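Putative alpha-N-acetylgalactosaminidase (Bacillus halodurans C-125, PDB 3CC1) probably hydrolyses terminal alpha-linked N-acetylgalactosamine residues from glycoconjugates. Local coordinates at residues W19-E30 and M274-S284; L32-K43 and L99-L108. All coordinates share one frame; numbering follows the deposited sequence.

Contact 1: W19-E30 and M274-S284; sequences WDCYGASVTEEE and MLPLGHIGIRS
Arg283 grips Glu30 end-on through NH1 and NH2, a bidentate salt bridge: NH1 reaches Glu30 OE2 at 2.8 Å and NH2 takes Glu30 OE1, each oxygen using its syn lone pair, with the carboxylate and guanidinium planes only 14° apart. Along its NE-NH2 edge the guanidinium also grips Ser25 side-on: Arg283 NE donates to Ser25 OG at 2.8 Å and NH2 to Ser25 O, arriving well above the carbonyl plane. A bend at chi3 (-52°) turns the arginine head to meet both partners. Second-shell bonds steady them: Ser25 OG donates to Tyr22 O, and Glu30 OE1 also accepts from Thr27 N, within a capping box in which Thr27 OG1 receives Glu30 N. With its edge so gripped, the guanidinium lays one face against Tyr22, CD1 lying 3.5 Å from Arg283 NH1, the two planes 25° apart.

Backbone bonds continue the join: Gly281 N gives to Asp20 O at 2.8 Å, and Arg283 N to Cys21 O at 3.0 Å. A water links Trp19 O to Ser284 OG. Farther out, Ile282 runs alongside Tyr22, its CD1 3.7 Å from Tyr22 OH, which bonds to Glu320. At the far end the selenomethionine Met274 sets its CE 3.6 Å from Trp19 CD1 and close to Asp20 OD1, while Asp20 OD2 lies beside Pro276. Trp19 NE1 bonds to Asp286, and Leu191 of a second subunit packs against Trp19.

Here the short helix and turn after strand 14-17 pack on a mostly irregular late segment, at the C-terminal end of that strand, the end of a TIM barrel where glycosidases of this family keep their active site; an imidazole, probably from the crystallisation liquor, lies beside Trp19, as such molecules often do in pockets.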
loop_
_atom_site.group_PDB
_atom_site.type_symbol
_atom_site.label_atom_id
_atom_site.label_comp_id
_atom_site.label_asym_id
_atom_site.label_seq_id
_atom_site.Cartn_x
_atom_site.Cartn_y
_atom_site.Cartn_z
ATOM N N TRP A 19 -8.038 11.639 -29.809
ATOM C CA TRP A 19 -7.133 12.213 -28.803
ATOM C C TRP A 19 -5.690 11.699 -28.833
ATOM O O TRP A 19 -4.750 12.492 -28.822
ATOM C CB TRP A 19 -7.689 12.064 -27.379
ATOM C CG TRP A 19 -6.801 12.743 -26.399
ATOM C CD1 TRP A 19 -5.868 12.146 -25.609
ATOM C CD2 TRP A 19 -6.734 14.148 -26.095
ATOM N NE1 TRP A 19 -5.221 13.083 -24.850
ATOM C CE2 TRP A 19 -5.729 14.315 -25.116
ATOM C CE3 TRP A 19 -7.414 15.276 -26.548
ATOM C CZ2 TRP A 19 -5.373 15.563 -24.607
ATOM C CZ3 TRP A 19 -7.077 16.513 -26.034
ATOM C CH2 TRP A 19 -6.062 16.653 -25.082
ATOM N N ASP A 20 -5.503 10.385 -28.855
ATOM C CA ASP A 20 -4.135 9.832 -28.705
ATOM C C ASP A 20 -3.239 10.123 -29.936
ATOM O O ASP A 20 -2.018 10.142 -29.823
ATOM C CB ASP A 20 -4.142 8.325 -28.439
ATOM C CG ASP A 20 -4.553 7.939 -27.025
ATOM O OD1 ASP A 20 -4.920 8.793 -26.176
ATOM O OD2 ASP A 20 -4.501 6.703 -26.758
ATOM N N CYS A 21 -3.860 10.342 -31.095
ATOM C CA CYS A 21 -3.136 10.646 -32.341
ATOM C C CYS A 21 -3.034 12.142 -32.593
ATOM O O CYS A 21 -1.967 12.612 -32.959
ATOM C CB CYS A 21 -3.701 9.905 -33.573
ATOM S SG CYS A 21 -5.536 9.795 -33.668
ATOM N N TYR A 22 -4.115 12.894 -32.364
ATOM C CA TYR A 22 -4.166 14.306 -32.783
ATOM C C TYR A 22 -4.472 15.295 -31.656
ATOM O O TYR A 22 -4.594 16.508 -31.872
ATOM C CB TYR A 22 -5.174 14.511 -33.947
ATOM C CG TYR A 22 -4.787 13.703 -35.147
ATOM C CD1 TYR A 22 -3.579 13.948 -35.781
ATOM C CD2 TYR A 22 -5.579 12.643 -35.603
ATOM C CE1 TYR A 22 -3.167 13.196 -36.850
ATOM C CE2 TYR A 22 -5.185 11.880 -36.686
ATOM C CZ TYR A 22 -3.982 12.169 -37.315
ATOM O OH TYR A 22 -3.542 11.407 -38.375
ATOM N N GLY A 23 -4.569 14.779 -30.447
ATOM C CA GLY A 23 -4.831 15.616 -29.303
ATOM C C GLY A 23 -6.114 16.388 -29.453
ATOM O O GLY A 23 -7.174 15.816 -29.778
ATOM N N ALA A 24 -6.011 17.702 -29.207
ATOM C CA ALA A 24 -7.155 18.621 -29.271
ATOM C C ALA A 24 -7.382 19.166 -30.702
ATOM O O ALA A 24 -8.297 19.945 -30.934
ATOM C CB ALA A 24 -6.959 19.802 -28.260
ATOM N N SER A 25 -6.580 18.720 -31.664
ATOM C CA SER A 25 -6.432 19.448 -32.936
ATOM C C SER A 25 -6.857 18.683 -34.202
ATOM O O SER A 25 -6.502 19.093 -35.325
ATOM C CB SER A 25 -4.954 19.872 -33.101
ATOM O OG SER A 25 -4.180 18.767 -33.548
ATOM N N VAL A 26 -7.641 17.616 -34.065
ATOM C CA VAL A 26 -8.007 16.807 -35.249
ATOM C C VAL A 26 -8.725 17.653 -36.312
ATOM O O VAL A 26 -9.518 18.598 -36.015
ATOM C CB VAL A 26 -8.873 15.541 -34.885
ATOM C CG1 VAL A 26 -10.317 15.927 -34.537
ATOM C CG2 VAL A 26 -8.840 14.520 -35.996
ATOM N N THR A 27 -8.454 17.323 -37.566
ATOM C CA THR A 27 -9.149 17.969 -38.680
ATOM C C THR A 27 -10.201 17.070 -39.263
ATOM O O THR A 27 -10.222 15.847 -39.060
ATOM C CB THR A 27 -8.185 18.324 -39.812
ATOM O OG1 THR A 27 -7.777 17.119 -40.444
ATOM C CG2 THR A 27 -6.987 19.115 -39.328
ATOM N N GLU A 28 -11.076 17.678 -40.047
ATOM C CA GLU A 28 -12.185 16.967 -40.682
ATOM C C GLU A 28 -11.696 15.863 -41.640
ATOM O O GLU A 28 -12.259 14.782 -41.710
ATOM C CB GLU A 28 -13.004 18.016 -41.423
ATOM C CG GLU A 28 -13.880 17.618 -42.493
ATOM C CD GLU A 28 -14.534 18.880 -43.106
ATOM O OE1 GLU A 28 -15.027 19.722 -42.332
ATOM O OE2 GLU A 28 -14.500 19.051 -44.353
ATOM N N GLU A 29 -10.628 16.147 -42.369
ATOM C CA GLU A 29 -10.016 15.160 -43.259
ATOM C C GLU A 29 -9.478 13.957 -42.483
ATOM O O GLU A 29 -9.633 12.806 -42.924
ATOM C CB GLU A 29 -8.907 15.801 -44.089
ATOM C CG GLU A 29 -8.198 14.855 -45.067
ATOM C CD GLU A 29 -7.090 14.041 -44.400
ATOM O OE1 GLU A 29 -6.454 14.558 -43.432
ATOM O OE2 GLU A 29 -6.832 12.901 -44.871
ATOM N N GLU A 30 -8.902 14.215 -41.305
ATOM C CA GLU A 30 -8.380 13.153 -40.452
ATOM C C GLU A 30 -9.529 12.317 -39.902
ATOM O O GLU A 30 -9.456 11.078 -39.896
ATOM C CB GLU A 30 -7.473 13.690 -39.343
ATOM C CG GLU A 30 -6.147 14.164 -39.869
ATOM C CD GLU A 30 -5.450 15.190 -38.980
ATOM O OE1 GLU A 30 -6.068 15.717 -38.049
ATOM O OE2 GLU A 30 -4.252 15.470 -39.228
HETATM N N MSE A 274 -8.577 4.945 -23.374
HETATM C CA MSE A 274 -8.483 4.765 -24.811
HETATM C C MSE A 274 -7.286 3.856 -25.117
HETATM O O MSE A 274 -6.351 3.748 -24.311
HETATM C CB MSE A 274 -8.435 6.123 -25.491
HETATM C CG MSE A 274 -9.832 6.896 -25.403
HETATM SE SE MSE A 274 -9.508 8.676 -25.882
HETATM C CE MSE A 274 -7.961 9.288 -24.876
ATOM N N LEU A 275 -7.366 3.132 -26.229
ATOM C CA LEU A 275 -6.303 2.175 -26.629
ATOM C C LEU A 275 -5.137 2.854 -27.363
ATOM O O LEU A 275 -5.296 3.258 -28.516
ATOM C CB LEU A 275 -6.879 1.051 -27.504
ATOM C CG LEU A 275 -8.234 0.489 -27.035
ATOM C CD1 LEU A 275 -8.847 -0.470 -28.117
ATOM C CD2 LEU A 275 -8.066 -0.180 -25.635
ATOM N N PRO A 276 -3.959 3.010 -26.682
ATOM C CA PRO A 276 -2.837 3.631 -27.353
ATOM C C PRO A 276 -2.078 2.590 -28.159
ATOM O O PRO A 276 -1.042 2.062 -27.741
ATOM C CB PRO A 276 -1.998 4.184 -26.213
ATOM C CG PRO A 276 -2.241 3.250 -25.055
ATOM C CD PRO A 276 -3.607 2.602 -25.304
ATOM N N LEU A 277 -2.625 2.342 -29.333
ATOM C CA LEU A 277 -2.117 1.354 -30.251
ATOM C C LEU A 277 -1.769 1.981 -31.583
ATOM O O LEU A 277 -2.282 3.047 -31.949
ATOM C CB LEU A 277 -3.181 0.266 -30.453
ATOM C CG LEU A 277 -3.575 -0.640 -29.285
ATOM C CD1 LEU A 277 -4.736 -1.539 -29.672
ATOM C CD2 LEU A 277 -2.395 -1.434 -28.770
ATOM N N GLY A 278 -0.873 1.315 -32.309
ATOM C CA GLY A 278 -0.472 1.774 -33.627
ATOM C C GLY A 278 0.200 3.121 -33.567
ATOM O O GLY A 278 0.974 3.386 -32.686
ATOM N N HIS A 279 -0.106 3.955 -34.557
ATOM C CA HIS A 279 0.528 5.268 -34.744
ATOM C C HIS A 279 -0.205 6.370 -33.955
ATOM O O HIS A 279 -1.345 6.750 -34.248
ATOM C CB HIS A 279 0.607 5.585 -36.242
ATOM C CG HIS A 279 1.454 6.786 -36.584
ATOM N ND1 HIS A 279 1.385 7.403 -37.815
ATOM C CD2 HIS A 279 2.369 7.482 -35.866
ATOM C CE1 HIS A 279 2.238 8.419 -37.847
ATOM N NE2 HIS A 279 2.842 8.498 -36.673
ATOM N N ILE A 280 0.493 6.864 -32.945
ATOM C CA ILE A 280 -0.042 7.804 -31.972
ATOM C C ILE A 280 0.944 8.937 -31.786
ATOM O O ILE A 280 2.069 8.862 -32.265
ATOM C CB ILE A 280 -0.353 7.102 -30.591
ATOM C CG1 ILE A 280 0.888 6.428 -30.006
ATOM C CG2 ILE A 280 -1.488 6.096 -30.733
ATOM C CD1 ILE A 280 0.644 5.629 -28.693
ATOM N N GLY A 281 0.508 9.993 -31.101
ATOM C CA GLY A 281 1.365 11.095 -30.726
ATOM C C GLY A 281 1.737 12.022 -31.865
ATOM O O GLY A 281 2.742 12.721 -31.790
ATOM N N ILE A 282 0.924 12.031 -32.925
ATOM C CA ILE A 282 1.242 12.800 -34.142
ATOM C C ILE A 282 1.222 14.298 -33.830
ATOM O O ILE A 282 2.161 15.015 -34.156
ATOM C CB ILE A 282 0.332 12.415 -35.327
ATOM C CG1 ILE A 282 0.504 10.926 -35.632
ATOM C CG2 ILE A 282 0.655 13.227 -36.600
ATOM C CD1 ILE A 282 -0.457 10.375 -36.645
ATOM N N ARG A 283 0.163 14.756 -33.163
ATOM C CA ARG A 283 0.108 16.105 -32.624
ATOM C C ARG A 283 -0.470 15.946 -31.233
ATOM O O ARG A 283 -1.654 15.837 -31.072
ATOM C CB ARG A 283 -0.752 17.042 -33.483
ATOM C CG ARG A 283 -0.230 17.230 -34.929
ATOM C CD ARG A 283 -0.947 18.328 -35.703
ATOM N NE ARG A 283 -2.410 18.178 -35.691
ATOM C CZ ARG A 283 -3.120 17.467 -36.554
ATOM N NH1 ARG A 283 -2.519 16.798 -37.515
ATOM N NH2 ARG A 283 -4.450 17.439 -36.460
ATOM N N SER A 284 0.413 15.847 -30.247
ATOM C CA SER A 284 0.092 15.375 -28.888
ATOM C C SER A 284 1.149 15.868 -27.895
ATOM O O SER A 284 2.368 15.716 -28.105
ATOM C CB SER A 284 0.052 13.855 -28.848
ATOM O OG SER A 284 -0.408 13.388 -27.601
HETATM O O HOH W 1 -2.918 13.843 -27.080
#

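Contact 2: L32-K43 and L99-L108; sequences LGNAEYMANHLK and LSDAIHDLGL
Leu108 and Ala35 make the tight part of this contact: Leu108 CD1 sits 3.2 Å from Ala35 O, and its other branch, CD2, rests 3.9 Å from Met38 SE, a selenomethionine. Beside them Leu106 pushes CD1 to within 3.8 Å of Ala35 CB and lays its CB against that of Ala39, the small alanines letting the leucines come close to the helix backbone. One step back toward the N-terminal ends, Leu32 and Leu99 lie antiparallel alongside each other, Leu99 CD1 reaching Leu32 CG and CD2, and Leu32 CD2 touches Ala102 CB at 3.7 Å. The helices run nearly parallel, 15° apart with axes 10.1 Å from each other, as neighbouring outer helices of a beta/alpha barrel do; Ile50 of strand 49-52 lies beneath, touched by Ala35, Met38, Ile103 and Leu108. The solvent side is looser. Glu36 adds little more than its CG, against Leu106 CD1. Lys43 leaves its backbone with CG anti to N (chi1 178°), then kinks at chi3 (67°) toward the end of the second helix, a Schellman motif at Gly107. Lys43 NZ bonds to Leu106 O at 2.8 Å from above the carbonyl plane, and Lys43 CD passes 4.0 Å from Leu108 CD2.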
loop_
_atom_site.group_PDB
_atom_site.type_symbol
_atom_site.label_atom_id
_atom_site.label_comp_id
_atom_site.label_asym_id
_atom_site.label_seq_id
_atom_site.Cartn_x
_atom_site.Cartn_y
_atom_site.Cartn_z
ATOM N N LEU A 32 -12.587 11.901 -41.283
ATOM C CA LEU A 32 -13.146 11.133 -42.413
ATOM C C LEU A 32 -12.233 9.971 -42.868
ATOM O O LEU A 32 -12.738 8.894 -43.218
ATOM C CB LEU A 32 -13.468 12.041 -43.602
ATOM C CG LEU A 32 -14.730 12.893 -43.337
ATOM C CD1 LEU A 32 -15.017 13.911 -44.447
ATOM C CD2 LEU A 32 -15.962 11.922 -43.147
ATOM N N GLY A 33 -10.919 10.192 -42.877
ATOM C CA GLY A 33 -9.980 9.127 -43.202
ATOM C C GLY A 33 -10.106 7.948 -42.244
ATOM O O GLY A 33 -10.151 6.821 -42.654
ATOM N N ASN A 34 -10.183 8.228 -40.947
ATOM C CA ASN A 34 -10.340 7.156 -39.974
ATOM C C ASN A 34 -11.704 6.472 -40.086
ATOM O O ASN A 34 -11.793 5.240 -40.007
ATOM C CB ASN A 34 -10.058 7.661 -38.570
ATOM C CG ASN A 34 -8.576 7.815 -38.309
ATOM O OD1 ASN A 34 -7.932 6.865 -37.880
ATOM N ND2 ASN A 34 -8.030 9.016 -38.550
ATOM N N ALA A 35 -12.725 7.274 -40.375
ATOM C CA ALA A 35 -14.101 6.792 -40.550
ATOM C C ALA A 35 -14.159 5.837 -41.751
ATOM O O ALA A 35 -14.783 4.775 -41.694
ATOM C CB ALA A 35 -15.053 7.948 -40.724
ATOM N N GLU A 36 -13.482 6.226 -42.824
ATOM C CA GLU A 36 -13.440 5.398 -44.037
ATOM C C GLU A 36 -12.716 4.099 -43.777
ATOM O O GLU A 36 -13.142 3.044 -44.207
ATOM C CB GLU A 36 -12.817 6.139 -45.217
ATOM C CG GLU A 36 -13.764 7.191 -45.781
ATOM C CD GLU A 36 -13.079 8.227 -46.697
ATOM O OE1 GLU A 36 -11.857 8.093 -46.954
ATOM O OE2 GLU A 36 -13.760 9.189 -47.132
ATOM N N TYR A 37 -11.628 4.164 -43.028
ATOM C CA TYR A 37 -10.899 2.947 -42.706
ATOM C C TYR A 37 -11.800 2.046 -41.891
ATOM O O TYR A 37 -11.927 0.873 -42.179
ATOM C CB TYR A 37 -9.622 3.246 -41.951
ATOM C CG TYR A 37 -8.774 2.030 -41.652
ATOM C CD1 TYR A 37 -9.047 1.217 -40.561
ATOM C CD2 TYR A 37 -7.660 1.742 -42.407
ATOM C CE1 TYR A 37 -8.276 0.128 -40.280
ATOM C CE2 TYR A 37 -6.874 0.631 -42.135
ATOM C CZ TYR A 37 -7.173 -0.151 -41.072
ATOM O OH TYR A 37 -6.377 -1.203 -40.768
HETATM N N MSE A 38 -12.442 2.605 -40.892
HETATM C CA MSE A 38 -13.285 1.810 -40.022
HETATM C C MSE A 38 -14.402 1.137 -40.824
HETATM O O MSE A 38 -14.753 -0.015 -40.600
HETATM C CB MSE A 38 -13.896 2.663 -38.942
HETATM C CG MSE A 38 -14.763 1.859 -37.976
HETATM SE SE MSE A 38 -15.443 2.965 -36.508
HETATM C CE MSE A 38 -13.788 3.252 -35.676
ATOM N N ALA A 39 -14.938 1.881 -41.777
ATOM C CA ALA A 39 -16.046 1.406 -42.571
ATOM C C ALA A 39 -15.559 0.238 -43.417
ATOM O O ALA A 39 -16.269 -0.731 -43.637
ATOM C CB ALA A 39 -16.560 2.534 -43.494
ATOM N N ASN A 40 -14.332 0.347 -43.894
ATOM C CA ASN A 40 -13.806 -0.631 -44.839
ATOM C C ASN A 40 -13.282 -1.895 -44.165
ATOM O O ASN A 40 -13.340 -2.954 -44.743
ATOM C CB ASN A 40 -12.700 -0.010 -45.683
ATOM C CG ASN A 40 -13.246 0.951 -46.751
ATOM O OD1 ASN A 40 -14.326 0.732 -47.310
ATOM N ND2 ASN A 40 -12.482 1.993 -47.067
ATOM N N HIS A 41 -12.740 -1.790 -42.955
ATOM C CA HIS A 41 -12.046 -2.937 -42.348
ATOM C C HIS A 41 -12.625 -3.419 -41.019
ATOM O O HIS A 41 -12.353 -4.553 -40.607
ATOM C CB HIS A 41 -10.566 -2.593 -42.080
ATOM C CG HIS A 41 -9.800 -2.225 -43.296
ATOM N ND1 HIS A 41 -9.467 -0.917 -43.592
ATOM C CD2 HIS A 41 -9.333 -2.973 -44.317
ATOM C CE1 HIS A 41 -8.821 -0.884 -44.745
ATOM N NE2 HIS A 41 -8.731 -2.116 -45.207
ATOM N N LEU A 42 -13.384 -2.564 -40.340
ATOM C CA LEU A 42 -13.693 -2.793 -38.936
ATOM C C LEU A 42 -15.195 -2.869 -38.605
ATOM O O LEU A 42 -15.595 -3.507 -37.636
ATOM C CB LEU A 42 -13.017 -1.704 -38.087
ATOM C CG LEU A 42 -11.485 -1.585 -38.085
ATOM C CD1 LEU A 42 -11.025 -0.367 -37.223
ATOM C CD2 LEU A 42 -10.794 -2.889 -37.620
ATOM N N LYS A 43 -16.016 -2.230 -39.426
ATOM C CA LYS A 43 -17.426 -2.060 -39.146
ATOM C C LYS A 43 -18.081 -3.433 -38.915
ATOM O O LYS A 43 -18.907 -3.628 -38.036
ATOM C CB LYS A 43 -18.104 -1.318 -40.322
ATOM C CG LYS A 43 -19.583 -1.118 -40.172
ATOM C CD LYS A 43 -20.129 -0.155 -41.240
ATOM C CE LYS A 43 -20.045 -0.746 -42.652
ATOM N NZ LYS A 43 -20.534 0.238 -43.680
ATOM N N LEU A 99 -20.469 16.563 -41.343
ATOM C CA LEU A 99 -19.509 15.551 -40.930
ATOM C C LEU A 99 -20.241 14.313 -40.423
ATOM O O LEU A 99 -19.911 13.230 -40.809
ATOM C CB LEU A 99 -18.537 16.121 -39.865
ATOM C CG LEU A 99 -17.423 15.207 -39.353
ATOM C CD1 LEU A 99 -16.617 14.567 -40.490
ATOM C CD2 LEU A 99 -16.539 15.987 -38.412
ATOM N N SER A 100 -21.275 14.504 -39.618
ATOM C CA SER A 100 -22.040 13.401 -39.099
ATOM C C SER A 100 -22.795 12.712 -40.214
ATOM O O SER A 100 -22.898 11.511 -40.204
ATOM C CB SER A 100 -22.964 13.827 -37.945
ATOM O OG SER A 100 -24.105 14.527 -38.369
ATOM N N ASP A 101 -23.264 13.482 -41.201
ATOM C CA ASP A 101 -23.933 12.921 -42.377
ATOM C C ASP A 101 -22.979 12.011 -43.140
ATOM O O ASP A 101 -23.352 10.943 -43.589
ATOM C CB ASP A 101 -24.391 14.027 -43.352
ATOM C CG ASP A 101 -25.747 14.683 -42.980
ATOM O OD1 ASP A 101 -26.482 14.220 -42.096
ATOM O OD2 ASP A 101 -26.088 15.700 -43.622
ATOM N N ALA A 102 -21.746 12.467 -43.345
ATOM C CA ALA A 102 -20.743 11.658 -44.038
ATOM C C ALA A 102 -20.464 10.354 -43.275
ATOM O O ALA A 102 -20.270 9.288 -43.864
ATOM C CB ALA A 102 -19.458 12.418 -44.219
ATOM N N ILE A 103 -20.415 10.462 -41.955
ATOM C CA ILE A 103 -20.099 9.323 -41.084
ATOM C C ILE A 103 -21.275 8.334 -41.127
ATOM O O ILE A 103 -21.058 7.133 -41.248
ATOM C CB ILE A 103 -19.747 9.765 -39.644
ATOM C CG1 ILE A 103 -18.364 10.494 -39.625
ATOM C CG2 ILE A 103 -19.713 8.558 -38.698
ATOM C CD1 ILE A 103 -18.092 11.243 -38.366
ATOM N N HIS A 104 -22.497 8.865 -41.047
ATOM C CA HIS A 104 -23.712 8.055 -41.105
ATOM C C HIS A 104 -23.828 7.341 -42.451
ATOM O O HIS A 104 -24.264 6.213 -42.502
ATOM C CB HIS A 104 -24.959 8.888 -40.868
ATOM C CG HIS A 104 -25.055 9.445 -39.484
ATOM N ND1 HIS A 104 -25.739 10.606 -39.201
ATOM C CD2 HIS A 104 -24.550 9.005 -38.305
ATOM C CE1 HIS A 104 -25.665 10.846 -37.899
ATOM N NE2 HIS A 104 -24.944 9.893 -37.334
ATOM N N ASP A 105 -23.387 8.006 -43.514
ATOM C CA ASP A 105 -23.419 7.437 -44.862
ATOM C C ASP A 105 -22.463 6.281 -44.972
ATOM O O ASP A 105 -22.642 5.445 -45.827
ATOM C CB ASP A 105 -23.036 8.466 -45.925
ATOM C CG ASP A 105 -24.134 9.510 -46.157
ATOM O OD1 ASP A 105 -25.306 9.269 -45.773
ATOM O OD2 ASP A 105 -23.802 10.574 -46.701
ATOM N N LEU A 106 -21.459 6.231 -44.104
ATOM C CA LEU A 106 -20.541 5.051 -44.030
ATOM C C LEU A 106 -21.097 3.930 -43.095
ATOM O O LEU A 106 -20.460 2.896 -42.880
ATOM C CB LEU A 106 -19.147 5.478 -43.554
ATOM C CG LEU A 106 -18.336 6.362 -44.505
ATOM C CD1 LEU A 106 -17.120 7.032 -43.786
ATOM C CD2 LEU A 106 -17.916 5.540 -45.719
ATOM N N GLY A 107 -22.289 4.151 -42.548
ATOM C CA GLY A 107 -22.898 3.234 -41.604
ATOM C C GLY A 107 -22.294 3.305 -40.205
ATOM O O GLY A 107 -22.346 2.335 -39.450
ATOM N N LEU A 108 -21.696 4.445 -39.872
ATOM C CA LEU A 108 -21.025 4.615 -38.595
ATOM C C LEU A 108 -21.765 5.671 -37.777
ATOM O O LEU A 108 -22.742 6.253 -38.221
ATOM C CB LEU A 108 -19.558 4.989 -38.819
ATOM C CG LEU A 108 -18.631 4.032 -39.590
ATOM C CD1 LEU A 108 -17.253 4.665 -39.723
ATOM C CD2 LEU A 108 -18.534 2.646 -38.910
#

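From the N terminus the chain leaves strand 14-17 and passes through 19-30, whose last residues begin helix 28-41, so the first segments of both contacts lie on one continuous piece, sharing that helix. Contact 2 closes first: after strand 49-52 and a long, mostly irregular excursion, helix 97-105 returns to lie beside helix 28-41. Contact 1 closes much later, when 274-284 comes back to the turn near the start of the chain after 243 intervening residues. Contact 2 is therefore nested within the loop of contact 1, their centres about 17 Å apart. Contact 2 pairs two helices outside the barrel sheet; contact 1 brings a late, mostly irregular segment, leading toward helix 298-310, to the exit of strand 14-17.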